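Local coordinates for protein histidine kinase (Methanosarcina mazei, PDB 3LI9) that probably serves as the extracellular sensor domain of a membrane-bound histidine kinase that passes phosphate from ATP to a protein histidine, at residues Y15-S18 and I19-G23; A227-R231 and E232-G236; P172-Y175 and V176-A180; P204-K207 and N208-G211. All coordinates share one frame; numbering follows the deposited sequence.

Contact 1. Residues Y15-S18 and I19-G23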
ATOM      1  N   TYR A  15       7.142  -9.492 -28.034  1.00 31.94           N
ATOM      2  CA  TYR A  15       7.459  -8.511 -27.016  1.00 31.35           C
ATOM      3  C   TYR A  15       6.177  -7.681 -26.731  1.00 30.15           C
ATOM      4  O   TYR A  15       5.824  -7.421 -25.576  1.00 26.94           O
ATOM      5  CB  TYR A  15       8.565  -7.567 -27.459  1.00 31.17           C
ATOM      6  CG  TYR A  15       9.990  -8.091 -27.285  1.00 32.50           C
ATOM      7  CD1 TYR A  15      10.573  -8.904 -28.266  1.00 35.54           C
ATOM      8  CD2 TYR A  15      10.764  -7.726 -26.181  1.00 30.33           C
ATOM      9  CE1 TYR A  15      11.874  -9.375 -28.117  1.00 35.65           C
ATOM     10  CE2 TYR A  15      12.068  -8.149 -26.032  1.00 29.67           C
ATOM     11  CZ  TYR A  15      12.618  -8.997 -27.000  1.00 35.17           C
ATOM     12  OH  TYR A  15      13.903  -9.492 -26.889  1.00 33.58           O
ATOM     13  N   GLU A  16       5.504  -7.262 -27.805  1.00 27.50           N
ATOM     14  CA  GLU A  16       4.405  -6.313 -27.671  1.00 27.24           C
ATOM     15  C   GLU A  16       3.228  -6.934 -26.944  1.00 25.53           C
ATOM     16  O   GLU A  16       2.556  -6.269 -26.149  1.00 25.25           O
ATOM     17  CB  GLU A  16       3.988  -5.802 -29.054  1.00 29.21           C
ATOM     18  CG  GLU A  16       4.818  -4.603 -29.471  1.00 35.14           C
ATOM     19  CD  GLU A  16       4.640  -4.233 -30.942  1.00 42.98           C
ATOM     20  OE1 GLU A  16       3.926  -4.984 -31.659  1.00 45.70           O
ATOM     21  OE2 GLU A  16       5.207  -3.185 -31.348  1.00 45.64           O
ATOM     22  N   LYS A  17       2.977  -8.207 -27.172  1.00 23.28           N
ATOM     23  CA  LYS A  17       1.913  -8.813 -26.453  1.00 24.18           C
ATOM     24  C   LYS A  17       2.245  -8.860 -24.969  1.00 23.60           C
ATOM     25  O   LYS A  17       1.321  -8.822 -24.131  1.00 22.33           O
ATOM     26  CB  LYS A  17       1.636 -10.215 -26.967  1.00 24.23           C
ATOM     27  CG  LYS A  17       0.857 -11.113 -26.013  1.00 28.99           C
ATOM     28  CD  LYS A  17       0.996 -12.554 -26.516  1.00 37.39           C
ATOM     29  CE  LYS A  17       0.783 -13.577 -25.435  1.00 43.68           C
ATOM     30  NZ  LYS A  17      -0.673 -13.939 -25.254  1.00 47.76           N
ATOM     31  N   SER A  18       3.538  -9.058 -24.650  1.00 22.55           N
ATOM     32  CA  SER A  18       3.916  -9.268 -23.245  1.00 21.40           C
ATOM     33  C   SER A  18       3.833  -7.912 -22.522  1.00 19.67           C
ATOM     34  O   SER A  18       3.432  -7.885 -21.327  1.00 19.21           O
ATOM     35  CB  SER A  18       5.336  -9.937 -23.087  1.00 22.35           C
ATOM     36  OG  SER A  18       5.229 -11.269 -23.505  1.00 22.67           O
ATOM     37  N   ILE A  19       4.223  -6.834 -23.218  1.00 17.92           N
ATOM     38  CA  ILE A  19       4.199  -5.461 -22.664  1.00 19.81           C
ATOM     39  C   ILE A  19       2.715  -5.191 -22.341  1.00 19.13           C
ATOM     40  O   ILE A  19       2.384  -4.717 -21.265  1.00 15.73           O
ATOM     41  CB  ILE A  19       4.719  -4.445 -23.702  1.00 18.07           C
ATOM     42  CG1 ILE A  19       6.242  -4.624 -23.824  1.00 21.77           C
ATOM     43  CG2 ILE A  19       4.430  -3.080 -23.274  1.00 19.89           C
ATOM     44  CD1 ILE A  19       6.858  -3.663 -24.978  1.00 25.12           C
ATOM     45  N   GLU A  20       1.817  -5.521 -23.265  1.00 20.02           N
ATOM     46  CA  GLU A  20       0.366  -5.199 -23.060  1.00 20.12           C
ATOM     47  C   GLU A  20      -0.194  -6.063 -21.947  1.00 18.64           C
ATOM     48  O   GLU A  20      -1.013  -5.583 -21.183  1.00 15.51           O
ATOM     49  CB  GLU A  20      -0.467  -5.489 -24.302  1.00 21.06           C
ATOM     50  CG  GLU A  20      -0.115  -4.541 -25.387  1.00 24.22           C
ATOM     51  CD  GLU A  20      -0.563  -3.135 -25.104  1.00 26.79           C
ATOM     52  OE1 GLU A  20      -1.493  -2.856 -24.295  1.00 23.83           O
ATOM     53  OE2 GLU A  20      -0.021  -2.274 -25.734  1.00 29.13           O
HETATM   54  N   MSE A  21       0.241  -7.317 -21.854  1.00 17.18           N
HETATM   55  CA  MSE A  21      -0.189  -8.172 -20.746  1.00 16.20           C
HETATM   56  C   MSE A  21       0.234  -7.614 -19.370  1.00 15.93           C
HETATM   57  O   MSE A  21      -0.549  -7.614 -18.401  1.00 14.64           O
HETATM   58  CB  MSE A  21       0.395  -9.609 -20.857  1.00 17.42           C
HETATM   59  CG  MSE A  21      -0.236 -10.456 -19.797  1.00 20.25           C
HETATM   60 SE   MSE A  21       0.470 -12.312 -20.137  1.00 31.06          SE
HETATM   61  CE  MSE A  21      -0.810 -12.867 -21.398  1.00 26.65           C
ATOM     62  N   ALA A  22       1.505  -7.221 -19.285  1.00 15.26           N
ATOM     63  CA  ALA A  22       2.035  -6.643 -18.025  1.00 14.38           C
ATOM     64  C   ALA A  22       1.232  -5.369 -17.692  1.00 13.25           C
ATOM     65  O   ALA A  22       0.918  -5.148 -16.493  1.00 12.65           O
ATOM     66  CB  ALA A  22       3.504  -6.279 -18.174  1.00 15.06           C
ATOM     67  N   GLY A  23       0.915  -4.578 -18.718  1.00 12.98           N
ATOM     68  CA  GLY A  23       0.169  -3.274 -18.460  1.00 13.78           C
ATOM     69  C   GLY A  23      -1.241  -3.613 -18.017  1.00 13.70           C
ATOM     70  O   GLY A  23      -1.774  -2.986 -17.056  1.00 13.13           O
TER
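Y15 O accepts from I19 N at 2.9 Å, and E16, K17 and S18 repeat the bond to E20, M21 and A22, so these nine residues form regular alpha-helix with four i to i+4 bonds in step. The straightest is A22 N to S18 O, with an N-H...O angle of 165°. On one side of the helix K17 and M21, modelled as selenomethionine, lie alongside each other and point the same way. In both, CG stands opposite the backbone N (chi1 161° and -173°), which starts the two chains off in the same direction. Their late bends, at chi4 in K17 and chi3 in M21, bring NZ of K17 to 4.0 Å from CE of M21. That is a loose contact of an amine with a methyl group and involves no charge pairing. Around the helix from there, I19 folds back over the preceding turn, and its CG1 rests 3.3 Å from Y15 O. E20 does likewise, with CG 3.3 Å from E16 O, while its carboxylate leads away into the exposed side. CB of A22 sits 3.5 Å from S18 O on the buried side. The ring of Y15 swings away from I19; its OH is hydrogen-bonded to E239, and the ring meets that of H237. This turn belongs to the long helix 13-48 of the Cache domain. On strand 248-256, S18 touches F252, A22 touches E254 and I19 touches both; Y15 and S18 also touch helix 269-272 at M272.

Contact 2. Residues A227-R231 and E232-G236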
ATOM      1  N   ALA A 227      14.917  -1.668 -11.363  1.00 17.18           N
ATOM      2  CA  ALA A 227      14.462  -1.180 -10.097  1.00 17.43           C
ATOM      3  C   ALA A 227      14.501   0.352 -10.095  1.00 18.66           C
ATOM      4  O   ALA A 227      13.599   1.028  -9.590  1.00 17.31           O
ATOM      5  CB  ALA A 227      15.247  -1.801  -8.933  1.00 18.40           C
ATOM      6  N   SER A 228      15.509   0.919 -10.782  1.00 19.71           N
ATOM      7  CA  SER A 228      15.548   2.403 -10.875  1.00 21.07           C
ATOM      8  C   SER A 228      14.361   2.949 -11.660  1.00 19.47           C
ATOM      9  O   SER A 228      13.792   3.961 -11.258  1.00 20.78           O
ATOM     10  CB  SER A 228      16.818   2.886 -11.618  1.00 23.98           C
ATOM     11  OG  SER A 228      17.931   2.604 -10.818  1.00 32.34           O
ATOM     12  N   ASP A 229      14.026   2.297 -12.758  1.00 18.05           N
ATOM     13  CA  ASP A 229      12.836   2.652 -13.585  1.00 18.37           C
ATOM     14  C   ASP A 229      11.539   2.532 -12.785  1.00 18.29           C
ATOM     15  O   ASP A 229      10.703   3.437 -12.789  1.00 17.68           O
ATOM     16  CB  ASP A 229      12.731   1.751 -14.771  1.00 18.79           C
ATOM     17  CG  ASP A 229      13.742   2.150 -15.922  1.00 23.52           C
ATOM     18  OD1 ASP A 229      14.473   3.143 -15.726  1.00 25.96           O
ATOM     19  OD2 ASP A 229      13.712   1.476 -16.961  1.00 27.62           O
ATOM     20  N   ILE A 230      11.393   1.383 -12.109  1.00 15.85           N
ATOM     21  CA  ILE A 230      10.213   1.239 -11.213  1.00 14.73           C
ATOM     22  C   ILE A 230      10.043   2.335 -10.159  1.00 14.26           C
ATOM     23  O   ILE A 230       8.935   2.789  -9.853  1.00 16.08           O
ATOM     24  CB  ILE A 230      10.357  -0.185 -10.565  1.00 13.63           C
ATOM     25  CG1 ILE A 230      10.040  -1.210 -11.636  1.00 16.31           C
ATOM     26  CG2 ILE A 230       9.463  -0.324  -9.342  1.00 15.36           C
ATOM     27  CD1 ILE A 230      10.449  -2.700 -11.299  1.00 14.38           C
ATOM     28  N   ARG A 231      11.154   2.756  -9.534  1.00 15.15           N
ATOM     29  CA  ARG A 231      11.153   3.801  -8.535  1.00 19.03           C
ATOM     30  C   ARG A 231      10.568   5.116  -9.142  1.00 17.80           C
ATOM     31  O   ARG A 231       9.799   5.840  -8.442  1.00 17.83           O
ATOM     32  CB  ARG A 231      12.594   4.012  -8.055  1.00 19.15           C
ATOM     33  CG  ARG A 231      12.764   5.105  -7.054  1.00 19.45           C
ATOM     34  CD  ARG A 231      12.132   4.822  -5.726  1.00 31.35           C
ATOM     35  NE  ARG A 231      12.372   5.978  -4.887  1.00 38.24           N
ATOM     36  CZ  ARG A 231      11.580   7.049  -4.792  1.00 39.71           C
ATOM     37  NH1 ARG A 231      10.404   7.114  -5.414  1.00 39.83           N
ATOM     38  NH2 ARG A 231      11.944   8.047  -4.005  1.00 39.07           N
ATOM     39  N   GLU A 232      10.846   5.347 -10.414  1.00 18.77           N
ATOM     40  CA  GLU A 232      10.349   6.547 -11.107  1.00 21.12           C
ATOM     41  C   GLU A 232       8.978   6.351 -11.780  1.00 20.17           C
ATOM     42  O   GLU A 232       8.497   7.242 -12.493  1.00 20.00           O
ATOM     43  CB  GLU A 232      11.369   6.979 -12.196  1.00 21.89           C
ATOM     44  CG  GLU A 232      12.718   7.392 -11.622  1.00 27.54           C
ATOM     45  CD  GLU A 232      13.763   7.718 -12.711  1.00 41.67           C
ATOM     46  OE1 GLU A 232      14.145   6.830 -13.523  1.00 47.83           O
ATOM     47  OE2 GLU A 232      14.219   8.879 -12.764  1.00 49.03           O
ATOM     48  N   GLY A 233       8.370   5.179 -11.614  1.00 19.06           N
ATOM     49  CA  GLY A 233       7.110   4.880 -12.285  1.00 17.73           C
ATOM     50  C   GLY A 233       7.118   4.721 -13.789  1.00 18.60           C
ATOM     51  O   GLY A 233       6.123   5.048 -14.460  1.00 17.80           O
ATOM     52  N   ILE A 234       8.229   4.196 -14.306  1.00 16.74           N
ATOM     53  CA  ILE A 234       8.459   3.995 -15.711  1.00 18.71           C
ATOM     54  C   ILE A 234       8.370   2.492 -16.024  1.00 16.36           C
ATOM     55  O   ILE A 234       8.882   1.666 -15.255  1.00 17.19           O
ATOM     56  CB  ILE A 234       9.829   4.525 -16.065  1.00 18.92           C
ATOM     57  CG1 ILE A 234       9.872   6.031 -15.850  1.00 22.29           C
ATOM     58  CG2 ILE A 234      10.203   4.123 -17.442  1.00 20.63           C
ATOM     59  CD1 ILE A 234      11.283   6.566 -16.009  1.00 27.13           C
ATOM     60  N   GLY A 235       7.680   2.182 -17.114  1.00 17.68           N
ATOM     61  CA  GLY A 235       7.481   0.834 -17.665  1.00 16.17           C
ATOM     62  C   GLY A 235       8.644   0.526 -18.619  1.00 18.73           C
ATOM     63  O   GLY A 235       9.236   1.440 -19.198  1.00 20.02           O
ATOM     64  N   GLY A 236       8.912  -0.727 -18.828  1.00 17.22           N
ATOM     65  CA  GLY A 236      10.074  -1.041 -19.699  1.00 19.21           C
ATOM     66  C   GLY A 236      10.342  -2.497 -19.637  1.00 19.71           C
ATOM     67  O   GLY A 236       9.554  -3.299 -19.147  1.00 17.92           O
TER
HETATM   68  O   HOH W   1      15.739   5.058 -13.981  1.00 39.56           O
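D229 and I230 hold the residues that follow them: I234 N bonds to D229 O at 3.0 Å, and G233 N to I230 O, also at 3.0 Å. These two bonds back into the last turn of helix 221-231, together with the positive phi of G233 (68°), make a Schellman motif. It stops the helix and turns the chain toward strand 236-241. The packed part lies around D229 O, which besides I234 N takes a weak bond from E232 N, while CB of I234 sits 3.6 Å from it. Side-chain CB atoms of D229 and I234 come within 4.2 Å of each other. I230 leads away from the turn and touches L215, on the buried flank.

On the outer side the arrangement is looser. E232 lays CG 3.6 Å from S228 O, and its extended chain runs back along the helix, bringing OE1 to 4.3 Å from OD1 of D229. A water lies between these two carboxylates, 2.9 Å from D229 OD1; its approach to E232 is too short to be trusted. R231 is exposed and bent at chi2. OD2 of D229 is hydrogen-bonded to Y253 OH, and G236 pairs with Y253 through its backbone. Two acids so close would probably raise each other's proton affinity somewhat, an effect that the tyrosine hydroxyl at D229 is likely to offset in part.

Contact 3. Residues P172-Y175 and V176-A180; sequences PLEY and VDDVA
Helix 174-180 lies in the connection from strand 162-172 of one antiparallel sheet to strand 190-194 of the other, and L173 leads into it. V176 N bonds to L173 O at 2.9 Å, D178 N to E174 O, and V179 N to Y175 O. CG of Y175 stands between its own N and C (chi1 82°), a crowded position that lays the ring back over the next residue. CG2 of V176 sits over one face, 3.6 Å from the ring centroid and 18° off the normal, a CH-pi contact; over the same face V176 N lies 3.1 Å from CG of Y175. L173 runs beside V176, its CD2 4.1 Å from V176 CG2, while V176 and V179 reach F29 of helix 13-48. An alanine at Y175 is likely to strip V176 CG2 of its aromatic cover and leave a gap beside V176. On the polar side OE2 of E174 lies 4.3 Å from OD2 of D178, the carboxylate planes 78° apart. Water 2, which may bridge them, has more acceptors than protons, so this acidic pair probably relies on solvent, whereas D177 has its charge met by K207.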
ATOM      1  N   PRO A 172      -4.435  -5.349   3.867  1.00 11.70           N
ATOM      2  CA  PRO A 172      -3.543  -6.571   3.822  1.00 11.06           C
ATOM      3  C   PRO A 172      -3.242  -6.886   2.370  1.00 11.61           C
ATOM      4  O   PRO A 172      -4.080  -6.702   1.440  1.00 12.57           O
ATOM      5  CB  PRO A 172      -4.451  -7.756   4.319  1.00 13.06           C
ATOM      6  CG  PRO A 172      -5.514  -6.991   5.167  1.00 19.13           C
ATOM      7  CD  PRO A 172      -5.737  -5.592   4.535  1.00 13.40           C
ATOM      8  N   LEU A 173      -2.027  -7.372   2.141  1.00 12.33           N
ATOM      9  CA  LEU A 173      -1.594  -7.656   0.782  1.00 13.38           C
ATOM     10  C   LEU A 173      -1.389  -9.141   0.485  1.00 14.12           C
ATOM     11  O   LEU A 173      -0.909  -9.498  -0.617  1.00 13.93           O
ATOM     12  CB  LEU A 173      -0.249  -6.962   0.520  1.00 14.42           C
ATOM     13  CG  LEU A 173      -0.304  -5.427   0.585  1.00 17.65           C
ATOM     14  CD1 LEU A 173       1.117  -4.760   0.687  1.00 22.51           C
ATOM     15  CD2 LEU A 173      -1.149  -4.923  -0.581  1.00 19.08           C
ATOM     16  N   GLU A 174      -1.816 -10.020   1.392  1.00 13.90           N
ATOM     17  CA  GLU A 174      -1.728 -11.439   1.024  1.00 14.77           C
ATOM     18  C   GLU A 174      -2.380 -11.772  -0.295  1.00 14.54           C
ATOM     19  O   GLU A 174      -1.862 -12.603  -1.059  1.00 16.54           O
ATOM     20  CB  GLU A 174      -2.412 -12.281   2.125  1.00 15.39           C
ATOM     21  CG  GLU A 174      -2.216 -13.762   1.913  1.00 22.63           C
ATOM     22  CD  GLU A 174      -2.770 -14.559   3.099  1.00 34.14           C
ATOM     23  OE1 GLU A 174      -2.912 -13.972   4.201  1.00 40.20           O
ATOM     24  OE2 GLU A 174      -3.082 -15.742   2.926  1.00 37.02           O
ATOM     25  N   TYR A 175      -3.457 -11.081  -0.654  1.00 13.83           N
ATOM     26  CA  TYR A 175      -4.196 -11.385  -1.883  1.00 14.89           C
ATOM     27  C   TYR A 175      -3.312 -11.174  -3.113  1.00 14.44           C
ATOM     28  O   TYR A 175      -3.491 -11.827  -4.144  1.00 15.07           O
ATOM     29  CB  TYR A 175      -5.488 -10.534  -1.971  1.00 15.47           C
ATOM     30  CG  TYR A 175      -5.207  -9.168  -2.487  1.00 15.50           C
ATOM     31  CD1 TYR A 175      -5.305  -8.865  -3.891  1.00 16.98           C
ATOM     32  CD2 TYR A 175      -4.874  -8.134  -1.609  1.00 12.49           C
ATOM     33  CE1 TYR A 175      -5.009  -7.575  -4.371  1.00 17.19           C
ATOM     34  CE2 TYR A 175      -4.640  -6.848  -2.064  1.00 15.95           C
ATOM     35  CZ  TYR A 175      -4.714  -6.575  -3.438  1.00 18.20           C
ATOM     36  OH  TYR A 175      -4.420  -5.323  -3.877  1.00 17.54           O
ATOM     37  N   VAL A 176      -2.366 -10.260  -2.984  1.00 12.90           N
ATOM     38  CA  VAL A 176      -1.456 -10.032  -4.120  1.00 14.26           C
ATOM     39  C   VAL A 176      -0.684 -11.290  -4.483  1.00 14.72           C
ATOM     40  O   VAL A 176      -0.570 -11.634  -5.685  1.00 16.33           O
ATOM     41  CB  VAL A 176      -0.560  -8.859  -3.842  1.00 13.73           C
ATOM     42  CG1 VAL A 176       0.489  -8.669  -5.002  1.00 14.27           C
ATOM     43  CG2 VAL A 176      -1.398  -7.603  -3.655  1.00 12.73           C
ATOM     44  N   ASP A 177      -0.138 -11.963  -3.474  1.00 14.52           N
ATOM     45  CA  ASP A 177       0.570 -13.200  -3.714  1.00 17.67           C
ATOM     46  C   ASP A 177      -0.396 -14.238  -4.233  1.00 18.42           C
ATOM     47  O   ASP A 177      -0.072 -14.955  -5.160  1.00 17.52           O
ATOM     48  CB  ASP A 177       1.251 -13.730  -2.453  1.00 17.50           C
ATOM     49  CG  ASP A 177       2.220 -14.882  -2.757  1.00 23.24           C
ATOM     50  OD1 ASP A 177       3.030 -14.783  -3.683  1.00 18.48           O
ATOM     51  OD2 ASP A 177       2.146 -15.955  -2.111  1.00 24.10           O
ATOM     52  N   ASP A 178      -1.569 -14.368  -3.621  1.00 17.66           N
ATOM     53  CA  ASP A 178      -2.545 -15.353  -4.146  1.00 20.84           C
ATOM     54  C   ASP A 178      -2.821 -15.235  -5.653  1.00 21.31           C
ATOM     55  O   ASP A 178      -2.840 -16.243  -6.377  1.00 21.76           O
ATOM     56  CB  ASP A 178      -3.871 -15.337  -3.378  1.00 20.88           C
ATOM     57  CG  ASP A 178      -3.670 -15.651  -1.889  1.00 25.34           C
ATOM     58  OD1 ASP A 178      -2.616 -16.218  -1.510  1.00 24.16           O
ATOM     59  OD2 ASP A 178      -4.555 -15.294  -1.082  1.00 28.73           O
ATOM     60  N   VAL A 179      -3.025 -14.016  -6.132  1.00 18.37           N
ATOM     61  CA  VAL A 179      -3.370 -13.749  -7.479  1.00 17.98           C
ATOM     62  C   VAL A 179      -2.109 -13.781  -8.386  1.00 18.02           C
ATOM     63  O   VAL A 179      -2.101 -14.510  -9.380  1.00 17.76           O
ATOM     64  CB  VAL A 179      -4.025 -12.347  -7.635  1.00 19.23           C
ATOM     65  CG1 VAL A 179      -4.262 -12.092  -9.167  1.00 21.91           C
ATOM     66  CG2 VAL A 179      -5.420 -12.301  -6.894  1.00 20.13           C
ATOM     67  N   ALA A 180      -1.066 -13.020  -8.043  1.00 15.97           N
ATOM     68  CA  ALA A 180       0.130 -12.888  -8.965  1.00 15.89           C
ATOM     69  C   ALA A 180       0.883 -14.229  -9.109  1.00 16.95           C
ATOM     70  O   ALA A 180       1.344 -14.574 -10.201  1.00 17.64           O
ATOM     71  CB  ALA A 180       1.090 -11.796  -8.423  1.00 17.00           C
TER
HETATM   72  O   HOH W   2      -1.276 -16.906   0.994  1.00 57.52           O

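Contact 4. Residues P204-K207 and N208-G211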
ATOM      1  N   PRO A 204       6.319 -16.619  -6.696  1.00 17.95           N
ATOM      2  CA  PRO A 204       5.617 -17.899  -6.755  1.00 18.72           C
ATOM      3  C   PRO A 204       6.316 -18.936  -5.862  1.00 21.25           C
ATOM      4  O   PRO A 204       5.624 -19.819  -5.330  1.00 21.54           O
ATOM      5  CB  PRO A 204       5.788 -18.312  -8.226  1.00 20.40           C
ATOM      6  CG  PRO A 204       6.015 -17.030  -8.994  1.00 18.51           C
ATOM      7  CD  PRO A 204       6.812 -16.175  -8.021  1.00 17.47           C
ATOM      8  N   THR A 205       7.629 -18.839  -5.679  1.00 20.18           N
ATOM      9  CA  THR A 205       8.350 -19.837  -4.829  1.00 23.80           C
ATOM     10  C   THR A 205       9.099 -19.327  -3.620  1.00 24.33           C
ATOM     11  O   THR A 205       9.246 -20.041  -2.593  1.00 25.78           O
ATOM     12  CB  THR A 205       9.341 -20.703  -5.694  1.00 25.06           C
ATOM     13  OG1 THR A 205      10.174 -19.849  -6.456  1.00 27.94           O
ATOM     14  CG2 THR A 205       8.553 -21.539  -6.680  1.00 27.44           C
ATOM     15  N   GLN A 206       9.607 -18.106  -3.694  1.00 21.24           N
ATOM     16  CA  GLN A 206      10.422 -17.601  -2.616  1.00 22.30           C
ATOM     17  C   GLN A 206       9.529 -16.776  -1.648  1.00 21.77           C
ATOM     18  O   GLN A 206       9.559 -15.532  -1.648  1.00 20.68           O
ATOM     19  CB  GLN A 206      11.551 -16.727  -3.158  1.00 22.58           C
ATOM     20  CG  GLN A 206      12.510 -17.488  -4.094  1.00 24.21           C
ATOM     21  CD  GLN A 206      13.505 -18.349  -3.320  1.00 27.31           C
ATOM     22  OE1 GLN A 206      13.545 -18.347  -2.108  1.00 33.08           O
ATOM     23  NE2 GLN A 206      14.366 -19.007  -4.027  1.00 29.40           N
ATOM     24  N   LYS A 207       8.731 -17.449  -0.836  1.00 22.46           N
ATOM     25  CA  LYS A 207       7.855 -16.679   0.069  1.00 21.22           C
ATOM     26  C   LYS A 207       8.600 -15.847   1.049  1.00 21.08           C
ATOM     27  O   LYS A 207       8.097 -14.795   1.490  1.00 20.66           O
ATOM     28  CB  LYS A 207       6.849 -17.603   0.763  1.00 22.40           C
ATOM     29  CG  LYS A 207       6.077 -18.499  -0.179  1.00 22.50           C
ATOM     30  CD  LYS A 207       5.266 -17.673  -1.291  1.00 22.48           C
ATOM     31  CE  LYS A 207       4.405 -18.604  -2.138  1.00 21.69           C
ATOM     32  NZ  LYS A 207       3.794 -17.789  -3.243  1.00 21.41           N
ATOM     33  N   ASN A 208       9.806 -16.280   1.440  1.00 20.24           N
ATOM     34  CA  ASN A 208      10.660 -15.502   2.315  1.00 21.01           C
ATOM     35  C   ASN A 208      11.153 -14.172   1.766  1.00 20.94           C
ATOM     36  O   ASN A 208      11.649 -13.309   2.507  1.00 19.53           O
ATOM     37  CB  ASN A 208      11.940 -16.356   2.672  1.00 25.03           C
ATOM     38  CG  ASN A 208      12.737 -16.747   1.442  1.00 25.33           C
ATOM     39  OD1 ASN A 208      12.203 -17.212   0.458  1.00 31.65           O
ATOM     40  ND2 ASN A 208      14.037 -16.531   1.505  1.00 35.96           N
ATOM     41  N   TRP A 209      11.013 -13.986   0.445  1.00 20.03           N
ATOM     42  CA  TRP A 209      11.372 -12.715  -0.162  1.00 18.70           C
ATOM     43  C   TRP A 209      10.278 -11.637   0.026  1.00 16.37           C
ATOM     44  O   TRP A 209      10.570 -10.417  -0.027  1.00 16.96           O
ATOM     45  CB  TRP A 209      11.588 -12.900  -1.672  1.00 17.16           C
ATOM     46  CG  TRP A 209      12.855 -13.601  -1.999  1.00 21.33           C
ATOM     47  CD1 TRP A 209      13.785 -14.119  -1.121  1.00 24.99           C
ATOM     48  CD2 TRP A 209      13.354 -13.847  -3.316  1.00 20.82           C
ATOM     49  NE1 TRP A 209      14.825 -14.717  -1.841  1.00 22.15           N
ATOM     50  CE2 TRP A 209      14.596 -14.526  -3.180  1.00 22.21           C
ATOM     51  CE3 TRP A 209      12.884 -13.548  -4.594  1.00 22.09           C
ATOM     52  CZ2 TRP A 209      15.351 -14.926  -4.293  1.00 21.97           C
ATOM     53  CZ3 TRP A 209      13.642 -13.959  -5.700  1.00 23.44           C
ATOM     54  CH2 TRP A 209      14.867 -14.628  -5.514  1.00 24.39           C
ATOM     55  N   ILE A 210       9.045 -12.107   0.203  1.00 17.64           N
ATOM     56  CA  ILE A 210       7.865 -11.145   0.302  1.00 16.94           C
ATOM     57  C   ILE A 210       8.063 -10.184   1.478  1.00 16.65           C
ATOM     58  O   ILE A 210       8.218 -10.596   2.664  1.00 15.59           O
ATOM     59  CB  ILE A 210       6.547 -11.870   0.348  1.00 14.88           C
ATOM     60  CG1 ILE A 210       6.338 -12.764  -0.903  1.00 14.09           C
ATOM     61  CG2 ILE A 210       5.343 -10.894   0.613  1.00 17.58           C
ATOM     62  CD1 ILE A 210       5.128 -13.670  -0.832  1.00 16.92           C
ATOM     63  N   GLY A 211       8.071  -8.891   1.163  1.00 16.84           N
ATOM     64  CA  GLY A 211       8.286  -7.853   2.156  1.00 18.70           C
ATOM     65  C   GLY A 211       9.667  -7.758   2.726  1.00 21.20           C
ATOM     66  O   GLY A 211       9.879  -6.969   3.657  1.00 23.02           O
TER
HETATM   67  O   HOH W   3       7.946 -13.168   3.683  1.00 23.62           O
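One face of the W209 indole is covered by Q206, whose CB stands 3.6 Å from the centroid of the five-membered ring and 18° off its normal, a CH-pi contact. Further along the same side chain, CG lies 3.7 Å from CE2 of W209, and the amide group stacks over the ring system with the two planes 10° apart. Q206 is bent at chi2 (-79°), which folds the amide back over the indole. Other aromatic rings gather round W209: H203 and F218 meet it edge-to-face, and F200 at an oblique tilt.

The backbone here is tightly turned. Q206 is the centre of an inverse gamma turn, and a short 3-10 stretch that includes N208 and W209 follows it within the loop that runs from strand 190-194 to helix 221-231. W209 N bonds to Q206 O at 3.0 Å and I210 N to K207 O at 3.1 Å, i to i+3 bonds. CB of W209 is 3.3 Å from Q206 O, so the bond and the stack draw the same two residues together. A serine in place of W209 lacks the surface on which Q206 lies; the Q206 amide would probably be left free to turn, and H203, F200 and F218 would probably lose their common partner.

On the far side of the turn K207 and I210 run alongside each other, with CD of K207 4.0 Å from CD1 of I210. Water 3 donates to K207 O at 2.7 Å and also to I210 O, tying the two carbonyls together. NZ of K207 goes on to D177 and H203 O.

Contacts 1 and 3 are partly buried helical turns, whereas contacts 2 and 4 are surface turns in which the chain leaves a regular run or bends within a loop. Contacts 1 and 2 both adjoin the four-stranded sheet: the former packs side chains on strand 248-256, and the latter leads into its edge strand 236-241, where G236 pairs with Y253. Contact 3 touches helix 13-48 further along, at F29, about 21 Å between centres from contact 1. Contacts 3 and 4 meet directly, D177 OD2 lying 2.7 Å from K207 NZ in a salt bridge. Aromatic CH-pi packing marks contacts 3 and 4; close acid pairs mark contacts 2 and 3.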